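Response regulator receiver protein (Paraburkholderia phymatum, PDB 5TE9) probably acts as a phosphorylation-controlled switch in bacterial two-component signal transduction, as a CheY-like receiver domain. Local coordinates at residues A[29-32]-A[33-37]. Sequence-based numbering, arbitrary orientation.
Sequences DVMI and TREAF
The carbonyl O of Met-31 takes the amide N of Glu-35 at 3.0 Å, a nearly straight bond with an N-H...O angle of 170°. It is one of four consecutive i to i+4 bonds between 29-32 and 33-37 in helix 27-39, and Phe-37 N to Thr-33 O is the next in the series. Arg-34 N reaches Val-30 O and Ala-36 N reaches Ile-32 O, whereas the bond from Thr-33 N to Asp-29 O, at 3.3 Å, is weak.

Side chains one turn apart follow the same spacing. Val-30 and Arg-34 run side by side in the same direction, and the CG1 methyl of the valine covers one face of the guanidinium, toward its rim, at 3.9 Å from Arg-34 CZ. That methyl lies anti to the backbone N of Val-30 (chi1 162°), and the arginine, extended from CG to NE, carries its flat end back along the helix to meet it. Both side chains also touch Val-48 of strand 46-49.

Met-31 and Glu-35 meet differently, at an angle to each other. Met-31 CG lies 3.4 Å from Glu-35 OE2, and bends at chi2 (33°) and chi3 fold the chain so that CE also comes to 3.4 Å from that oxygen. The glutamate CG, in turn, lies 3.5 Å from Met-31 O.

Val-30, Thr-33 and Phe-37 pack on strands 19-23 and 46-49 in this beta-alpha-beta unit of the CheY-like receiver fold, and Thr-33 OG1 is hydrogen-bonded to Val-131 O in the loop before helix 133-142. Backbone bonds thus fix the turn, while the guanidinium against a valine methyl and OE2 against methionine carbons are probably held less rigidly than the bonded threonine hydroxyl.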
loop_
_atom_site.group_PDB
_atom_site.type_symbol
_atom_site.label_atom_id
_atom_site.label_comp_id
_atom_site.label_asym_id
_atom_site.label_seq_id
_atom_site.Cartn_x
_atom_site.Cartn_y
_atom_site.Cartn_z
ATOM N N ASP A 29 -21.033 -4.723 -0.711
ATOM C CA ASP A 29 -19.900 -4.018 -1.303
ATOM C C ASP A 29 -19.165 -3.173 -0.272
ATOM O O ASP A 29 -17.931 -3.064 -0.327
ATOM C CB ASP A 29 -20.364 -3.166 -2.483
ATOM C CG ASP A 29 -20.744 -4.006 -3.684
ATOM O OD1 ASP A 29 -20.053 -5.014 -3.941
ATOM O OD2 ASP A 29 -21.733 -3.668 -4.366
ATOM N N VAL A 30 -19.892 -2.578 0.685
ATOM C CA VAL A 30 -19.212 -1.896 1.789
ATOM C C VAL A 30 -18.380 -2.892 2.587
ATOM O O VAL A 30 -17.268 -2.582 3.041
ATOM C CB VAL A 30 -20.223 -1.161 2.686
ATOM C CG1 VAL A 30 -19.606 -0.850 4.042
ATOM C CG2 VAL A 30 -20.692 0.116 2.019
ATOM N N MET A 31 -18.901 -4.110 2.756
ATOM C CA MET A 31 -18.188 -5.139 3.502
ATOM C C MET A 31 -16.864 -5.491 2.827
ATOM O O MET A 31 -15.842 -5.642 3.499
ATOM C CB MET A 31 -19.079 -6.374 3.648
ATOM C CG MET A 31 -19.078 -6.975 5.043
ATOM S SD MET A 31 -18.881 -5.714 6.315
ATOM C CE MET A 31 -17.583 -6.461 7.305
ATOM N N ILE A 32 -16.866 -5.597 1.496
ATOM C CA ILE A 32 -15.657 -5.929 0.745
ATOM C C ILE A 32 -14.563 -4.891 0.973
ATOM O O ILE A 32 -13.388 -5.233 1.165
ATOM C CB ILE A 32 -15.999 -6.075 -0.748
ATOM C CG1 ILE A 32 -16.817 -7.348 -0.965
ATOM C CG2 ILE A 32 -14.734 -6.040 -1.609
ATOM C CD1 ILE A 32 -17.604 -7.348 -2.246
ATOM N N THR A 33 -14.929 -3.612 0.977
ATOM C CA THR A 33 -13.931 -2.575 1.174
ATOM C C THR A 33 -13.425 -2.561 2.613
ATOM O O THR A 33 -12.222 -2.409 2.847
ATOM C CB THR A 33 -14.512 -1.227 0.772
ATOM O OG1 THR A 33 -14.972 -1.298 -0.590
ATOM C CG2 THR A 33 -13.465 -0.156 0.892
ATOM N N ARG A 34 -14.323 -2.738 3.588
ATOM C CA ARG A 34 -13.916 -2.751 4.993
ATOM C C ARG A 34 -12.901 -3.849 5.259
ATOM O O ARG A 34 -11.861 -3.616 5.886
ATOM C CB ARG A 34 -15.139 -2.933 5.897
ATOM C CG ARG A 34 -15.741 -1.625 6.381
ATOM C CD ARG A 34 -17.061 -1.821 7.122
ATOM N NE ARG A 34 -17.632 -0.536 7.517
ATOM C CZ ARG A 34 -18.895 -0.354 7.891
ATOM N NH1 ARG A 34 -19.737 -1.382 7.921
ATOM N NH2 ARG A 34 -19.322 0.857 8.232
ATOM N N GLU A 35 -13.195 -5.058 4.780
ATOM C CA GLU A 35 -12.302 -6.184 4.995
ATOM C C GLU A 35 -11.000 -6.016 4.233
ATOM O O GLU A 35 -9.951 -6.446 4.722
ATOM C CB GLU A 35 -13.004 -7.480 4.598
ATOM C CG GLU A 35 -14.126 -7.842 5.540
ATOM C CD GLU A 35 -15.070 -8.878 4.962
ATOM O OE1 GLU A 35 -14.630 -9.702 4.120
ATOM O OE2 GLU A 35 -16.262 -8.849 5.346
ATOM N N ALA A 36 -11.042 -5.400 3.045
ATOM C CA ALA A 36 -9.816 -5.136 2.292
ATOM C C ALA A 36 -8.890 -4.209 3.069
ATOM O O ALA A 36 -7.706 -4.511 3.249
ATOM C CB ALA A 36 -10.150 -4.537 0.925
ATOM N N PHE A 37 -9.422 -3.071 3.536
ATOM C CA PHE A 37 -8.674 -2.153 4.395
ATOM C C PHE A 37 -8.168 -2.848 5.653
ATOM O O PHE A 37 -7.077 -2.541 6.150
ATOM C CB PHE A 37 -9.557 -0.970 4.798
ATOM C CG PHE A 37 -9.660 0.090 3.757
ATOM C CD1 PHE A 37 -9.842 -0.235 2.423
ATOM C CD2 PHE A 37 -9.580 1.425 4.110
ATOM C CE1 PHE A 37 -9.930 0.748 1.469
ATOM C CE2 PHE A 37 -9.674 2.406 3.150
ATOM C CZ PHE A 37 -9.851 2.061 1.832
#